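Local coordinates for DUF3863 domain-containing protein (Parabacteroides distasonis, PDB 3LM3) that is of unknown function but, as a putative glycoside hydrolase/deacetylase, may act on carbohydrate substrates, at residues N156-Y159 with L160-E164; R122-R125 with E126-E129. All coordinates share one frame; numbering follows the deposited sequence.

Contact 1. Residues N156-Y159 with L160-E164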
ATOM      1  N   ASN A 156     -13.975  10.131   2.359  1.00  7.05           N
ATOM      2  CA  ASN A 156     -12.846  10.577   3.162  1.00  6.13           C
ATOM      3  C   ASN A 156     -11.773  11.234   2.261  1.00  7.40           C
ATOM      4  O   ASN A 156     -11.114  12.199   2.637  1.00  7.12           O
ATOM      5  CB  ASN A 156     -12.194   9.420   3.917  1.00  6.89           C
ATOM      6  CG  ASN A 156     -13.097   8.683   4.882  1.00  7.72           C
ATOM      7  OD1 ASN A 156     -12.866   7.484   5.111  1.00  8.30           O
ATOM      8  ND2 ASN A 156     -14.062   9.356   5.495  1.00  7.62           N
ATOM      9  N   LEU A 157     -11.572  10.657   1.083  1.00  7.70           N
ATOM     10  CA  LEU A 157     -10.583  11.194   0.141  1.00  7.42           C
ATOM     11  C   LEU A 157     -11.018  12.529  -0.453  1.00  7.37           C
ATOM     12  O   LEU A 157     -10.220  13.463  -0.584  1.00  7.37           O
ATOM     13  CB  LEU A 157     -10.300  10.135  -0.921  1.00  7.50           C
ATOM     14  CG  LEU A 157      -9.858   8.789  -0.354  1.00  9.47           C
ATOM     15  CD1 LEU A 157      -9.672   7.754  -1.455  1.00 13.59           C
ATOM     16  CD2 LEU A 157      -8.584   8.962   0.439  1.00 12.37           C
ATOM     17  N   ARG A 158     -12.296  12.629  -0.816  1.00  7.36           N
ATOM     18  CA  ARG A 158     -12.944  13.880  -1.216  0.70  7.86           C
ATOM     19  C   ARG A 158     -12.722  14.957  -0.162  1.00  6.33           C
ATOM     20  O   ARG A 158     -12.358  16.096  -0.443  1.00  6.64           O
ATOM     21  CB  ARG A 158     -14.447  13.583  -1.345  0.70 10.89           C
ATOM     22  CG  ARG A 158     -15.354  14.730  -1.673  0.70 12.81           C
ATOM     23  CD  ARG A 158     -15.744  15.568  -0.462  0.70 16.69           C
ATOM     24  NE  ARG A 158     -16.379  14.904   0.710  0.70 11.06           N
ATOM     25  CZ  ARG A 158     -16.688  15.603   1.803  0.70 15.83           C
ATOM     26  NH1 ARG A 158     -16.352  16.898   1.848  0.70 10.50           N
ATOM     27  NH2 ARG A 158     -17.291  15.039   2.858  0.70 14.42           N
ATOM     28  N   TYR A 159     -13.005  14.588   1.080  1.00  5.80           N
ATOM     29  CA  TYR A 159     -12.870  15.519   2.184  1.00  5.28           C
ATOM     30  C   TYR A 159     -11.423  16.017   2.340  1.00  6.50           C
ATOM     31  O   TYR A 159     -11.167  17.204   2.539  1.00  6.83           O
ATOM     32  CB  TYR A 159     -13.358  14.843   3.477  1.00  7.22           C
ATOM     33  CG  TYR A 159     -13.240  15.668   4.726  1.00  6.97           C
ATOM     34  CD1 TYR A 159     -12.089  15.623   5.514  1.00  7.75           C
ATOM     35  CD2 TYR A 159     -14.297  16.474   5.127  1.00  8.22           C
ATOM     36  CE1 TYR A 159     -11.991  16.380   6.671  1.00  7.51           C
ATOM     37  CE2 TYR A 159     -14.218  17.213   6.278  1.00  7.47           C
ATOM     38  CZ  TYR A 159     -13.066  17.178   7.047  1.00  8.65           C
ATOM     39  OH  TYR A 159     -13.029  17.929   8.228  1.00 10.58           O
ATOM     40  N   LEU A 160     -10.471  15.100   2.280  1.00  6.37           N
ATOM     41  CA  LEU A 160      -9.059  15.491   2.382  0.60  6.85           C
ATOM     42  C   LEU A 160      -8.708  16.485   1.306  1.00  7.52           C
ATOM     43  O   LEU A 160      -8.122  17.530   1.600  1.00  8.89           O
ATOM     44  CB  LEU A 160      -8.123  14.289   2.262  0.60  7.15           C
ATOM     45  CG  LEU A 160      -8.085  13.417   3.495  0.60  2.17           C
ATOM     46  CD1 LEU A 160      -7.195  12.171   3.267  0.60  4.14           C
ATOM     47  CD2 LEU A 160      -7.656  14.193   4.738  0.60  7.30           C
ATOM     48  N   ALA A 161      -9.088  16.186   0.062  1.00  6.83           N
ATOM     49  CA  ALA A 161      -8.724  17.032  -1.062  1.00  9.83           C
ATOM     50  C   ALA A 161      -9.358  18.412  -0.930  1.00  9.96           C
ATOM     51  O   ALA A 161      -8.697  19.443  -1.104  1.00 10.93           O
ATOM     52  CB  ALA A 161      -9.175  16.385  -2.378  1.00  9.67           C
ATOM     53  N   GLU A 162     -10.660  18.440  -0.656  1.00  7.75           N
ATOM     54  CA  GLU A 162     -11.456  19.654  -0.772  1.00  7.04           C
ATOM     55  C   GLU A 162     -11.485  20.460   0.508  1.00  8.22           C
ATOM     56  O   GLU A 162     -11.500  21.705   0.467  1.00 11.58           O
ATOM     57  CB  GLU A 162     -12.861  19.305  -1.272  1.00 10.29           C
ATOM     58  CG  GLU A 162     -12.755  18.677  -2.684  1.00 13.27           C
ATOM     59  CD  GLU A 162     -14.020  18.064  -3.288  1.00 25.42           C
ATOM     60  OE1 GLU A 162     -15.123  18.124  -2.682  1.00 16.25           O
ATOM     61  OE2 GLU A 162     -13.881  17.483  -4.410  1.00 23.19           O
ATOM     62  N   LYS A 163     -11.458  19.796   1.658  1.00  8.01           N
ATOM     63  CA  LYS A 163     -11.532  20.513   2.924  0.50  7.28           C
ATOM     64  C   LYS A 163     -10.206  20.695   3.647  1.00  8.59           C
ATOM     65  O   LYS A 163     -10.050  21.647   4.438  1.00 12.45           O
ATOM     66  CB  LYS A 163     -12.598  19.906   3.819  0.50  7.87           C
ATOM     67  CG  LYS A 163     -13.946  20.067   3.177  0.50  6.90           C
ATOM     68  CD  LYS A 163     -15.048  19.390   3.880  0.50 12.18           C
ATOM     69  CE  LYS A 163     -16.396  19.950   3.424  0.50 13.01           C
ATOM     70  NZ  LYS A 163     -17.547  19.108   3.853  0.50 13.03           N
ATOM     71  N   GLU A 164      -9.243  19.805   3.404  1.00  8.31           N
ATOM     72  CA  GLU A 164      -7.917  19.907   4.025  1.00  7.83           C
ATOM     73  C   GLU A 164      -6.790  20.230   3.055  1.00  7.44           C
ATOM     74  O   GLU A 164      -5.635  20.383   3.469  1.00  9.27           O
ATOM     75  CB  GLU A 164      -7.605  18.641   4.849  1.00  8.62           C
ATOM     76  CG  GLU A 164      -8.520  18.467   6.061  1.00  9.82           C
ATOM     77  CD  GLU A 164      -8.259  19.465   7.196  1.00 13.72           C
ATOM     78  OE1 GLU A 164      -7.411  20.368   7.105  1.00 14.09           O
ATOM     79  OE2 GLU A 164      -8.946  19.354   8.229  1.00 19.01           O
TER
HETATM   80  O   HOH W   1     -15.980  18.745  -0.418  1.00 13.88           O
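Near the C-terminal end of helix 154-163, Y159 and K163, one turn apart, pack a lysine chain across an aromatic ring. In the modelled conformer of K163, one of two, CB sits over one face of the ring, 4.1 Å from the centroid of Y159 and 15° off the ring normal, a CH-pi contact. Further out, K163 CD comes to the rim, 3.3 Å from Y159 CD2 and close to CE2 as well. Y159 can receive the lysine because its CG stands anti to the backbone N (chi1 178°), which lays the ring beside its own carbonyl carbon. A tyrosine suits this place: ring face and rim take the methylenes, while its hydroxyl probably bonds to S128 of helix 120-138. E164 runs side by side with the ring, its CG 4.1 Å from Y159 CE1; its carboxylate probably also bonds to S128, and R143 makes a salt bridge with it.

The backbone oxygen of Y159 takes two N-H groups, a good bond from K163 N at 2.8 Å and a weak one from E164 N at 3.3 Å. This helix is the connection of a beta-alpha-beta unit, joining the parallel strands 146-148 and 168-172. Its inner side is apolar. L157 and L160 both rest on A169 of the second strand, and L160 also touches M127; in the modelled conformer of L160, its CD1 only grazes L157 CD2 at 4.5 Å. Alanine fits at A161, its single methyl against H167.

On the outer side R158 and E162 cross at about a right angle. In the modelled R158 conformer, one of two, CD lies 3.4 Å from E162 OE1. R158 NH2 forms a salt bridge with D155, while NH1 donates to water 1, which donates to E162 OE1.

Contact 2. Residues R122-R125 with E126-E129; sequences RVNR and EMSE
R122 and E126 lie one helical turn apart, and four successive alpha-helical bonds, beginning with E126 N to R122 O at 2.9 Å and ending with E129 N to R125 O, hold this run of backbone. On it R122 and E126 form a salt bridge in which R122 NE gives its hydrogen to E126 OE2 at 2.9 Å, with an N-H...O angle of 153°. The donor comes from above the carboxylate plane, 47° out of it, and the two flat groups are turned 70° apart. R122 is extended from CG to NE, long enough to pass its carboxylate partner and reach D39 and S37 with NH2, while E126 OE1 bonds to the same S37. Putting an alanine at R122 would probably leave E126 OE2 with water 3 but without its charged mate, and D39 without the guanidinium that pairs with it.

R125 approaches its acidic neighbours through water. Its NE gives a hydrogen to water 2, which passes one to E129 OE2 at 2.7 Å; water 3 links R125 NH2 to E126 OE2 in the same way. Both waters lie at the edge of the guanidinium, in its plane. E129 in turn pairs with R38.

A different surface carries V123, N124 and the selenomethionine M127. M127 CG meets V123 CG1 at 4.2 Å, and its methyl CE lies 3.5 Å from N124 OD1, an amide oxygen that bonds to N156. The whole is an i to i+4 arginine-glutamate salt bridge on a helix covered on more than one side, E126 touching M78 of helix 78-82 while V123, N124 and M127 pack against helix 154-163.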
ATOM      1  N   ARG A 122     -17.339  10.852  10.939  1.00  7.32           N
ATOM      2  CA  ARG A 122     -16.432  10.709  12.064  1.00  7.99           C
ATOM      3  C   ARG A 122     -14.974  10.574  11.612  1.00  7.86           C
ATOM      4  O   ARG A 122     -14.086  11.182  12.205  1.00  7.59           O
ATOM      5  CB  ARG A 122     -16.838   9.515  12.934  1.00  6.29           C
ATOM      6  CG  ARG A 122     -15.861   9.276  14.093  1.00  8.07           C
ATOM      7  CD  ARG A 122     -16.453   8.338  15.101  1.00  8.11           C
ATOM      8  NE  ARG A 122     -15.501   8.067  16.159  1.00  7.93           N
ATOM      9  CZ  ARG A 122     -15.740   7.255  17.185  1.00  9.43           C
ATOM     10  NH1 ARG A 122     -16.910   6.630  17.283  1.00 10.96           N
ATOM     11  NH2 ARG A 122     -14.827   7.096  18.129  1.00  8.97           N
ATOM     12  N   VAL A 123     -14.723   9.743  10.593  1.00  6.54           N
ATOM     13  CA  VAL A 123     -13.394   9.658  10.038  1.00  5.56           C
ATOM     14  C   VAL A 123     -12.934  11.042   9.607  1.00  6.60           C
ATOM     15  O   VAL A 123     -11.810  11.441   9.926  1.00  7.19           O
ATOM     16  CB  VAL A 123     -13.298   8.648   8.885  1.00  6.99           C
ATOM     17  CG1 VAL A 123     -11.890   8.620   8.279  1.00  7.26           C
ATOM     18  CG2 VAL A 123     -13.721   7.222   9.338  1.00  9.65           C
ATOM     19  N   ASN A 124     -13.782  11.780   8.891  1.00  6.36           N
ATOM     20  CA  ASN A 124     -13.369  13.097   8.411  1.00  7.56           C
ATOM     21  C   ASN A 124     -13.021  14.033   9.581  1.00  6.19           C
ATOM     22  O   ASN A 124     -11.983  14.712   9.579  1.00  7.48           O
ATOM     23  CB  ASN A 124     -14.466  13.739   7.543  1.00  6.78           C
ATOM     24  CG  ASN A 124     -14.700  12.982   6.257  1.00  7.21           C
ATOM     25  OD1 ASN A 124     -13.876  12.150   5.864  1.00  7.66           O
ATOM     26  ND2 ASN A 124     -15.839  13.230   5.609  1.00  8.26           N
ATOM     27  N   ARG A 125     -13.885  14.056  10.580  1.00  6.33           N
ATOM     28  CA  ARG A 125     -13.706  14.916  11.735  1.00  6.55           C
ATOM     29  C   ARG A 125     -12.401  14.585  12.452  1.00  6.58           C
ATOM     30  O   ARG A 125     -11.654  15.485  12.842  1.00  6.68           O
ATOM     31  CB  ARG A 125     -14.896  14.799  12.687  1.00  6.69           C
ATOM     32  CG  ARG A 125     -14.727  15.566  13.968  1.00  8.23           C
ATOM     33  CD  ARG A 125     -15.996  15.533  14.811  1.00 11.56           C
ATOM     34  NE  ARG A 125     -16.348  14.166  15.220  1.00  9.92           N
ATOM     35  CZ  ARG A 125     -17.372  13.433  14.781  1.00  8.69           C
ATOM     36  NH1 ARG A 125     -18.225  13.885  13.876  1.00 10.87           N
ATOM     37  NH2 ARG A 125     -17.542  12.208  15.253  1.00 10.41           N
ATOM     38  N   GLU A 126     -12.126  13.294  12.657  1.00  6.32           N
ATOM     39  CA  GLU A 126     -10.945  12.887  13.395  1.00  7.63           C
ATOM     40  C   GLU A 126      -9.672  13.079  12.581  1.00  7.17           C
ATOM     41  O   GLU A 126      -8.645  13.462  13.143  1.00  8.22           O
ATOM     42  CB  GLU A 126     -11.113  11.452  13.920  1.00  8.11           C
ATOM     43  CG  GLU A 126     -12.245  11.410  14.961  1.00  7.95           C
ATOM     44  CD  GLU A 126     -12.442  10.077  15.650  1.00  9.03           C
ATOM     45  OE1 GLU A 126     -11.683   9.132  15.361  1.00  9.34           O
ATOM     46  OE2 GLU A 126     -13.374  10.001  16.490  1.00  8.98           O
HETATM   47  N   MSE A 127      -9.716  12.895  11.266  1.00  6.46           N
HETATM   48  CA  MSE A 127      -8.582  13.272  10.437  1.00  7.47           C
HETATM   49  C   MSE A 127      -8.261  14.748  10.622  1.00  7.62           C
HETATM   50  O   MSE A 127      -7.080  15.102  10.774  1.00  7.01           O
HETATM   51  CB  MSE A 127      -8.818  12.962   8.946  1.00  7.58           C
HETATM   52  CG  MSE A 127      -8.813  11.504   8.598  1.00  8.65           C
HETATM   53 SE   MSE A 127      -8.768  11.102   6.712  0.75 10.06          SE
HETATM   54  CE  MSE A 127     -10.364  12.075   6.195  1.00  7.61           C
ATOM     55  N   SER A 128      -9.268  15.619  10.594  1.00  7.48           N
ATOM     56  CA  SER A 128      -9.026  17.035  10.826  1.00  6.33           C
ATOM     57  C   SER A 128      -8.409  17.310  12.193  1.00  7.16           C
ATOM     58  O   SER A 128      -7.492  18.142  12.323  1.00  7.58           O
ATOM     59  CB  SER A 128     -10.311  17.812  10.625  1.00  6.59           C
ATOM     60  OG  SER A 128     -10.658  17.795   9.247  1.00 10.31           O
ATOM     61  N   GLU A 129      -8.888  16.617  13.220  1.00  6.93           N
ATOM     62  CA  GLU A 129      -8.320  16.786  14.563  1.00  7.15           C
ATOM     63  C   GLU A 129      -6.850  16.388  14.608  1.00  7.35           C
ATOM     64  O   GLU A 129      -6.016  17.076  15.223  1.00  8.27           O
ATOM     65  CB  GLU A 129      -9.106  15.936  15.582  1.00  8.28           C
ATOM     66  CG  GLU A 129     -10.484  16.477  15.911  1.00  8.78           C
ATOM     67  CD  GLU A 129     -11.330  15.552  16.782  1.00 13.27           C
ATOM     68  OE1 GLU A 129     -10.898  14.405  17.091  1.00 12.43           O
ATOM     69  OE2 GLU A 129     -12.472  15.958  17.095  1.00 11.57           O
TER
HETATM   70  O   HOH W   2     -14.456  14.216  17.412  1.00 13.94           O
HETATM   71  O   HOH W   3     -15.585  11.486  17.071  1.00 14.39           O

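Followed from the N terminus, the chain first forms contact 2 within helix 120-138, runs on through strand 146-148, and then forms contact 1 within helix 154-163 before entering strand 168-172. Each is a turn-to-turn contact inside its own helix, so neither closes a long loop; they stand in series and neither nest nor cross. Their centres are about 10 Å apart, and helix 120-138 flanks helix 154-163. S128, with its probable bonds to contact 1, is one of two polar meeting points; the other is N124 OD1 with N156 ND2. Between the helices M127 packs on L160, which lies where M127 and A169 of strand 168-172 both reach it.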